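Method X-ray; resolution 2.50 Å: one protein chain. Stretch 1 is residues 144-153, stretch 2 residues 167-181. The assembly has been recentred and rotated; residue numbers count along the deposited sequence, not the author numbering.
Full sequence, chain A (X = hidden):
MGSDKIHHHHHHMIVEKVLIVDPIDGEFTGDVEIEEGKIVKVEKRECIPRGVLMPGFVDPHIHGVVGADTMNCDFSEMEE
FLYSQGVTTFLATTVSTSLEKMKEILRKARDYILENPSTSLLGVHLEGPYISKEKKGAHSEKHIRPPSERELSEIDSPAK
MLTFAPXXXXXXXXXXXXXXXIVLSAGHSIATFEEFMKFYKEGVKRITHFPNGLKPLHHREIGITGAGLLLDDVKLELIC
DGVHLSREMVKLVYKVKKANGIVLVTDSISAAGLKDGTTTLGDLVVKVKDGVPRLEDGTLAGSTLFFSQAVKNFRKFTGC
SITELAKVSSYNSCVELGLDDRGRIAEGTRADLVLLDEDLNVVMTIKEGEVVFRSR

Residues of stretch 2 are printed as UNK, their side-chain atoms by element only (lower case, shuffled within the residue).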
ATOM      1  N   ILE A 144       0.049  29.592 -10.943  1.00 44.26           N
ATOM      2  CA  ILE A 144      -0.322  28.282 -11.464  1.00 42.90           C
ATOM      3  C   ILE A 144      -1.085  28.450 -12.780  1.00 43.17           C
ATOM      4  O   ILE A 144      -2.052  29.194 -12.849  1.00 43.11           O
ATOM      5  CB  ILE A 144      -1.219  27.493 -10.458  1.00 41.54           C
ATOM      6  CG1 ILE A 144      -0.523  27.398  -9.091  1.00 40.76           C
ATOM      7  CG2 ILE A 144      -1.510  26.082 -11.012  1.00 39.75           C
ATOM      8  CD1 ILE A 144      -1.185  26.436  -8.119  1.00 37.80           C
ATOM      9  N   ARG A 145      -0.665  27.737 -13.815  1.00 41.80           N
ATOM     10  CA  ARG A 145      -1.315  27.866 -15.104  1.00 41.66           C
ATOM     11  C   ARG A 145      -0.924  26.655 -15.930  1.00 42.25           C
ATOM     12  O   ARG A 145       0.001  25.915 -15.564  1.00 41.61           O
ATOM     13  CB  ARG A 145      -0.795  29.125 -15.792  1.00 40.67           C
ATOM     14  CG  ARG A 145       0.731  29.093 -15.914  1.00 41.37           C
ATOM     15  CD  ARG A 145       1.301  30.376 -16.467  1.00 41.46           C
ATOM     16  NE  ARG A 145       2.762  30.352 -16.603  1.00 40.27           N
ATOM     17  CZ  ARG A 145       3.630  30.574 -15.615  1.00 39.85           C
ATOM     18  NH1 ARG A 145       3.199  30.842 -14.386  1.00 40.57           N
ATOM     19  NH2 ARG A 145       4.936  30.541 -15.862  1.00 38.45           N
ATOM     20  N   PRO A 146      -1.619  26.433 -17.058  1.00 42.41           N
ATOM     21  CA  PRO A 146      -1.303  25.295 -17.922  1.00 42.05           C
ATOM     22  C   PRO A 146      -0.090  25.615 -18.766  1.00 42.36           C
ATOM     23  O   PRO A 146       0.235  26.774 -19.009  1.00 43.22           O
ATOM     24  CB  PRO A 146      -2.555  25.147 -18.774  1.00 41.09           C
ATOM     25  CG  PRO A 146      -2.995  26.562 -18.929  1.00 41.43           C
ATOM     26  CD  PRO A 146      -2.832  27.125 -17.531  1.00 42.24           C
ATOM     27  N   PRO A 147       0.618  24.585 -19.198  1.00 43.96           N
ATOM     28  CA  PRO A 147       1.804  24.768 -20.031  1.00 45.73           C
ATOM     29  C   PRO A 147       1.377  25.260 -21.408  1.00 47.85           C
ATOM     30  O   PRO A 147       0.316  24.884 -21.914  1.00 47.15           O
ATOM     31  CB  PRO A 147       2.409  23.374 -20.075  1.00 45.78           C
ATOM     32  CG  PRO A 147       1.208  22.472 -19.874  1.00 43.93           C
ATOM     33  CD  PRO A 147       0.456  23.180 -18.799  1.00 43.88           C
ATOM     34  N   SER A 148       2.219  26.090 -22.016  1.00 49.93           N
ATOM     35  CA  SER A 148       1.927  26.660 -23.325  1.00 49.98           C
ATOM     36  C   SER A 148       3.135  26.470 -24.211  1.00 50.50           C
ATOM     37  O   SER A 148       4.247  26.359 -23.714  1.00 50.68           O
ATOM     38  CB  SER A 148       1.663  28.155 -23.180  1.00 49.25           C
ATOM     39  OG  SER A 148       2.886  28.834 -22.948  1.00 48.24           O
ATOM     40  N   GLU A 149       2.917  26.467 -25.527  1.00 52.15           N
ATOM     41  CA  GLU A 149       4.002  26.300 -26.501  1.00 51.78           C
ATOM     42  C   GLU A 149       5.025  27.425 -26.333  1.00 51.60           C
ATOM     43  O   GLU A 149       6.227  27.224 -26.557  1.00 51.94           O
ATOM     44  CB  GLU A 149       3.434  26.329 -27.921  1.00 52.27           C
ATOM     45  CG  GLU A 149       4.326  25.742 -28.988  1.00 54.07           C
ATOM     46  CD  GLU A 149       4.286  24.231 -28.989  1.00 55.69           C
ATOM     47  OE1 GLU A 149       3.178  23.681 -28.784  1.00 56.69           O
ATOM     48  OE2 GLU A 149       5.347  23.600 -29.203  1.00 55.15           O
ATOM     49  N   ARG A 150       4.530  28.599 -25.940  1.00 51.11           N
ATOM     50  CA  ARG A 150       5.351  29.787 -25.710  1.00 52.01           C
ATOM     51  C   ARG A 150       6.275  29.601 -24.504  1.00 51.66           C
ATOM     52  O   ARG A 150       7.420  30.053 -24.515  1.00 52.08           O
ATOM     53  CB  ARG A 150       4.446  31.000 -25.475  1.00 55.34           C
ATOM     54  CG  ARG A 150       5.149  32.309 -25.060  1.00 59.35           C
ATOM     55  CD  ARG A 150       4.095  33.404 -24.773  1.00 62.64           C
ATOM     56  NE  ARG A 150       3.101  33.464 -25.856  1.00 67.85           N
ATOM     57  CZ  ARG A 150       2.020  34.258 -25.889  1.00 69.96           C
ATOM     58  NH1 ARG A 150       1.754  35.097 -24.885  1.00 69.73           N
ATOM     59  NH2 ARG A 150       1.198  34.216 -26.941  1.00 68.95           N
ATOM     60  N   GLU A 151       5.791  28.952 -23.449  1.00 49.42           N
ATOM     61  CA  GLU A 151       6.650  28.750 -22.290  1.00 47.72           C
ATOM     62  C   GLU A 151       7.542  27.526 -22.469  1.00 45.76           C
ATOM     63  O   GLU A 151       8.700  27.526 -22.065  1.00 44.47           O
ATOM     64  CB  GLU A 151       5.819  28.622 -21.009  1.00 47.97           C
ATOM     65  CG  GLU A 151       5.229  29.933 -20.558  1.00 49.66           C
ATOM     66  CD  GLU A 151       4.381  29.795 -19.309  1.00 52.13           C
ATOM     67  OE1 GLU A 151       4.952  29.559 -18.215  1.00 52.42           O
ATOM     68  OE2 GLU A 151       3.137  29.912 -19.430  1.00 51.74           O
ATOM     69  N   LEU A 152       7.011  26.491 -23.093  1.00 43.17           N
ATOM     70  CA  LEU A 152       7.795  25.304 -23.286  1.00 43.48           C
ATOM     71  C   LEU A 152       9.157  25.671 -23.878  1.00 44.34           C
ATOM     72  O   LEU A 152      10.170  25.030 -23.578  1.00 44.95           O
ATOM     73  CB  LEU A 152       7.070  24.357 -24.222  1.00 43.02           C
ATOM     74  CG  LEU A 152       7.689  22.960 -24.221  1.00 45.59           C
ATOM     75  CD1 LEU A 152       7.261  22.245 -22.908  1.00 43.89           C
ATOM     76  CD2 LEU A 152       7.244  22.158 -25.462  1.00 44.34           C
ATOM     77  N   SER A 153       9.187  26.720 -24.698  1.00 43.90           N
ATOM     78  CA  SER A 153      10.430  27.139 -25.347  1.00 43.56           C
ATOM     79  C   SER A 153      11.475  27.773 -24.430  1.00 42.58           C
ATOM     80  O   SER A 153      12.613  27.957 -24.833  1.00 42.85           O
ATOM     81  CB  SER A 153      10.133  28.108 -26.509  1.00 43.48           C
ATOM     82  OG  SER A 153       9.970  29.447 -26.056  1.00 42.50           O
ATOM     83  N   UNK A 167      -3.235  15.825 -15.096  1.00 41.81           N
ATOM     84  CA  UNK A 167      -4.585  16.151 -15.550  1.00 43.36           C
ATOM     85  C   UNK A 167      -4.726  17.595 -16.050  1.00 45.17           C
ATOM     86  O   UNK A 167      -5.734  17.957 -16.673  1.00 45.73           O
ATOM     87  o   UNK A 167      -4.741  17.445 -11.216  1.00 39.79           O
ATOM     88  c   UNK A 167      -4.569  16.813 -12.287  1.00 40.75           C
ATOM     89  c   UNK A 167      -5.648  16.948 -13.354  1.00 39.38           C
ATOM     90  c   UNK A 167      -5.603  15.881 -14.427  1.00 39.90           C
ATOM     91  o   UNK A 167      -3.554  16.100 -12.514  1.00 39.63           O
ATOM     92  N   UNK A 168      -3.716  18.416 -15.789  1.00 46.49           N
ATOM     93  CA  UNK A 168      -3.772  19.807 -16.192  1.00 48.26           C
ATOM     94  C   UNK A 168      -3.840  19.922 -17.713  1.00 49.76           C
ATOM     95  O   UNK A 168      -3.440  19.019 -18.449  1.00 51.46           O
ATOM     96  c   UNK A 168      -1.329  20.458 -16.492  1.00 48.23           C
ATOM     97  c   UNK A 168      -2.915  22.079 -15.475  1.00 49.14           C
ATOM     98  c   UNK A 168      -1.830  22.948 -14.776  1.00 49.74           C
ATOM     99  c   UNK A 168      -2.557  20.604 -15.604  1.00 48.06           C
ATOM    100  N   UNK A 169      -4.378  21.034 -18.185  1.00 51.81           N
ATOM    101  CA  UNK A 169      -4.507  21.274 -19.618  1.00 52.14           C
ATOM    102  C   UNK A 169      -3.140  21.343 -20.284  1.00 50.85           C
ATOM    103  O   UNK A 169      -2.232  22.008 -19.778  1.00 50.85           O
ATOM    104  c   UNK A 169      -5.244  22.596 -19.846  1.00 53.98           C
ATOM    105  c   UNK A 169      -5.557  22.914 -21.303  1.00 56.73           C
ATOM    106  c   UNK A 169      -5.776  24.401 -21.529  1.00 58.10           C
ATOM    107  o   UNK A 169      -5.302  24.915 -22.573  1.00 58.07           O
ATOM    108  o   UNK A 169      -6.423  25.045 -20.660  1.00 59.04           O
ATOM    109  N   UNK A 170      -3.008  20.660 -21.417  1.00 49.94           N
ATOM    110  CA  UNK A 170      -1.768  20.637 -22.200  1.00 49.25           C
ATOM    111  C   UNK A 170      -0.590  19.995 -21.488  1.00 49.02           C
ATOM    112  O   UNK A 170       0.569  20.216 -21.843  1.00 49.27           O
ATOM    113  o   UNK A 170      -2.292  22.547 -23.604  1.00 47.62           O
ATOM    114  c   UNK A 170      -1.383  22.057 -22.638  1.00 48.94           C
ATOM    115  N   UNK A 171      -0.887  19.182 -20.490  1.00 48.66           N
ATOM    116  CA  UNK A 171       0.165  18.524 -19.750  1.00 48.14           C
ATOM    117  C   UNK A 171       1.047  17.702 -20.695  1.00 48.00           C
ATOM    118  O   UNK A 171       2.228  17.503 -20.426  1.00 47.76           O
ATOM    119  c   UNK A 171      -0.449  17.621 -18.687  1.00 47.48           C
ATOM    120  o   UNK A 171      -1.165  16.562 -19.287  1.00 47.77           O
ATOM    121  N   UNK A 172       0.471  17.242 -21.806  1.00 48.38           N
ATOM    122  CA  UNK A 172       1.194  16.425 -22.794  1.00 48.93           C
ATOM    123  C   UNK A 172       2.423  17.093 -23.423  1.00 46.77           C
ATOM    124  O   UNK A 172       3.398  16.417 -23.729  1.00 47.12           O
ATOM    125  c   UNK A 172      -1.819  17.463 -23.897  1.00 59.37           C
ATOM    126  o   UNK A 172      -1.442  18.039 -24.948  1.00 60.49           O
ATOM    127  c   UNK A 172       0.245  15.964 -23.916  1.00 51.58           C
ATOM    128  o   UNK A 172      -2.654  17.968 -23.103  1.00 60.48           O
ATOM    129  c   UNK A 172      -1.241  16.077 -23.575  1.00 56.52           C
ATOM    130  N   UNK A 173       2.379  18.406 -23.623  1.00 43.94           N
ATOM    131  CA  UNK A 173       3.517  19.109 -24.202  1.00 41.91           C
ATOM    132  C   UNK A 173       4.784  18.886 -23.369  1.00 40.52           C
ATOM    133  O   UNK A 173       5.887  18.802 -23.909  1.00 40.69           O
ATOM    134  c   UNK A 173       2.114  22.690 -25.190  1.00 42.08           C
ATOM    135  c   UNK A 173       2.014  21.154 -25.059  1.00 43.47           C
ATOM    136  c   UNK A 173       3.239  20.621 -24.284  1.00 43.02           C
ATOM    137  c   UNK A 173       1.948  20.513 -26.435  1.00 40.00           C
ATOM    138  N   UNK A 174       4.622  18.780 -22.056  1.00 38.43           N
ATOM    139  CA  UNK A 174       5.763  18.598 -21.170  1.00 38.06           C
ATOM    140  C   UNK A 174       6.593  17.384 -21.559  1.00 38.20           C
ATOM    141  O   UNK A 174       7.784  17.339 -21.299  1.00 36.79           O
ATOM    142  c   UNK A 174       4.024  19.350 -17.775  1.00 32.04           C
ATOM    143  c   UNK A 174       5.298  18.491 -19.710  1.00 35.00           C
ATOM    144  c   UNK A 174       5.213  20.992 -19.284  1.00 31.68           C
ATOM    145  c   UNK A 174       4.451  19.655 -19.200  1.00 33.14           C
ATOM    146  N   UNK A 175       5.972  16.401 -22.202  1.00 39.06           N
ATOM    147  CA  UNK A 175       6.721  15.226 -22.612  1.00 39.31           C
ATOM    148  C   UNK A 175       7.838  15.582 -23.569  1.00 39.44           C
ATOM    149  O   UNK A 175       8.782  14.810 -23.760  1.00 41.22           O
ATOM    150  c   UNK A 175       5.534  12.753 -21.341  1.00 38.18           C
ATOM    151  c   UNK A 175       4.802  13.656 -22.312  1.00 38.28           C
ATOM    152  c   UNK A 175       3.730  12.911 -23.084  1.00 38.76           C
ATOM    153  c   UNK A 175       5.810  14.224 -23.283  1.00 38.23           C
ATOM    154  N   UNK A 176       7.750  16.743 -24.187  1.00 37.98           N
ATOM    155  CA  UNK A 176       8.805  17.074 -25.102  1.00 38.46           C
ATOM    156  C   UNK A 176      10.069  17.482 -24.398  1.00 39.03           C
ATOM    157  O   UNK A 176      11.106  17.619 -25.038  1.00 39.14           O
ATOM    158  n   UNK A 176       7.597  19.595 -28.352  1.00 46.08           N
ATOM    159  c   UNK A 176       7.240  20.805 -28.741  1.00 45.50           C
ATOM    160  n   UNK A 176       5.972  21.179 -28.617  1.00 44.82           N
ATOM    161  c   UNK A 176       8.336  18.150 -26.054  1.00 39.71           C
ATOM    162  c   UNK A 176       7.392  17.567 -27.078  1.00 42.30           C
ATOM    163  n   UNK A 176       8.148  21.637 -29.230  1.00 47.10           N
ATOM    164  c   UNK A 176       6.652  18.642 -27.783  1.00 46.53           C
ATOM    165  N   UNK A 177       9.992  17.636 -23.076  1.00 38.56           N
ATOM    166  CA  UNK A 177      11.142  18.063 -22.284  1.00 37.51           C
ATOM    167  C   UNK A 177      12.123  16.969 -21.960  1.00 37.14           C
ATOM    168  O   UNK A 177      13.309  17.240 -21.797  1.00 35.60           O
ATOM    169  c   UNK A 177      10.695  18.695 -20.971  1.00 36.58           C
ATOM    170  c   UNK A 177      10.603  20.975 -21.948  1.00 34.84           C
ATOM    171  c   UNK A 177       9.836  19.952 -21.138  1.00 36.89           C
ATOM    172  c   UNK A 177       9.466  20.507 -19.751  1.00 36.07           C
ATOM    173  N   UNK A 178      11.642  15.734 -21.877  1.00 36.86           N
ATOM    174  CA  UNK A 178      12.527  14.639 -21.533  1.00 37.71           C
ATOM    175  C   UNK A 178      13.737  14.529 -22.450  1.00 39.17           C
ATOM    176  O   UNK A 178      14.833  14.180 -21.995  1.00 40.12           O
ATOM    177  c   UNK A 178      12.717  12.142 -21.168  1.00 35.35           C
ATOM    178  c   UNK A 178      11.764  13.308 -21.496  1.00 37.99           C
ATOM    179  c   UNK A 178      10.669  13.395 -20.436  1.00 37.53           C
ATOM    180  N   UNK A 179      13.563  14.844 -23.728  1.00 40.33           N
ATOM    181  CA  UNK A 179      14.681  14.757 -24.670  1.00 41.80           C
ATOM    182  C   UNK A 179      15.697  15.857 -24.380  1.00 41.99           C
ATOM    183  O   UNK A 179      16.775  15.856 -24.951  1.00 41.47           O
ATOM    184  n   UNK A 179      11.249  17.899 -29.151  1.00 52.83           N
ATOM    185  c   UNK A 179      14.195  14.865 -26.133  1.00 43.96           C
ATOM    186  c   UNK A 179      12.837  16.308 -27.813  1.00 49.57           C
ATOM    187  c   UNK A 179      12.234  17.737 -28.005  1.00 52.12           C
ATOM    188  c   UNK A 179      13.653  16.253 -26.502  1.00 47.84           C
ATOM    189  N   UNK A 180      15.356  16.786 -23.485  1.00 42.45           N
ATOM    190  CA  UNK A 180      16.259  17.882 -23.131  1.00 40.97           C
ATOM    191  C   UNK A 180      17.022  17.622 -21.826  1.00 40.51           C
ATOM    192  O   UNK A 180      17.573  18.556 -21.208  1.00 39.01           O
ATOM    193  n   UNK A 180      12.802  20.802 -25.055  1.00 45.06           N
ATOM    194  c   UNK A 180      13.862  20.760 -24.059  1.00 43.14           C
ATOM    195  c   UNK A 180      15.486  19.192 -23.018  1.00 41.49           C
ATOM    196  n   UNK A 180      11.084  21.767 -26.209  1.00 45.47           N
ATOM    197  c   UNK A 180      12.015  21.845 -25.272  1.00 45.10           C
ATOM    198  n   UNK A 180      12.162  22.956 -24.560  1.00 43.74           N
ATOM    199  c   UNK A 180      14.633  19.470 -24.213  1.00 42.54           C
ATOM    200  N   UNK A 181      17.063  16.348 -21.428  1.00 38.71           N
ATOM    201  CA  UNK A 181      17.770  15.942 -20.209  1.00 38.19           C
ATOM    202  C   UNK A 181      17.044  16.498 -18.985  1.00 35.37           C
ATOM    203  O   UNK A 181      17.660  16.961 -18.031  1.00 33.58           O
ATOM    204  o   UNK A 181      21.312  16.066 -19.107  1.00 48.36           O
ATOM    205  c   UNK A 181      20.160  15.616 -19.356  1.00 44.52           C
ATOM    206  o   UNK A 181      19.757  14.511 -18.911  1.00 45.83           O
ATOM    207  c   UNK A 181      19.223  16.444 -20.242  1.00 39.65           C
TER

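Position 167 has three carbons in a row, the third carrying two oxygens. It stays clear of stretch 1. It is Glu167.

Position 168 has four carbons, forked at the first, with one arm two carbons long. The end of the longer arm is 3.6 Å from Arg145 O and the one-carbon arm 4.0 Å from Pro147 CD. It is Ile168; these atoms are CD1 and CG2.

Position 169 again shows three carbons and two terminal oxygens. Its CB is 3.9 Å from Pro146 CB. It is Glu169. Its backbone O sits 3.1 Å from Pro147 CD.

Position 170 has one carbon and one oxygen, with CB 3.8 Å from Pro147 CG. It is Ser170. Its phi of 64° suits the third place of a type II turn that starts at Ile168.

Position 171 has the same two atoms, but CB points away from stretch 1. It is Ser171. It closes the turn, its N donating to Ile168 O at 3.3 Å.

Position 172 has three carbons and two oxygens, with no contact to stretch 1. It is Glu172.

Position 173 has four carbons, forked at the second. One tip is 3.9 Å from Glu149 N. It is Leu173, and that tip is CD1.

Position 174 repeats this fork, with one tip 3.8 Å from Pro147 CB. It is Leu174, the tip being CD2.

Position 175 has the same fork but points away. It is Leu175.

Position 176 has three carbons, a nitrogen, then a carbon with two more nitrogens. A terminal nitrogen is 2.6 Å from Glu149 OE2. It is Arg176.

Position 177 has four carbons forked at the second, one tip 3.7 Å from Leu152 CD1. It is Leu177.

Position 178 has one carbon carrying two others, out of reach. It is Val178.

Position 179 has four carbons in a row ending in nitrogen, also out of reach. It is Lys179.

Position 180 has three carbons, a nitrogen, then a carbon with two more nitrogens, one of them 3.0 Å from Leu152 O. It is Arg180.

Position 181 has two carbons, the second carrying two oxygens, far from stretch 1. It is Asp181.

The contact is apolar packing with polar links. Pro147 packs on Ile168 and Leu174. Leu152 meets Leu173, Leu174 and Leu177. Arg176 NH1 donates to Glu149 OE2 at 2.6 Å, nearly straight, in a salt bridge. Leu152 CD2 covers one face of that guanidinium, leaving its edge for the carboxylate. Arg180 NH1 donates to Leu152 O at 3.0 Å. Ser148 OG accepts from Glu151 N at 3.0 Å, capping the short helix that carries Leu152.

Stretch 2, residues 167-181: EIESSELLLRLVKRD
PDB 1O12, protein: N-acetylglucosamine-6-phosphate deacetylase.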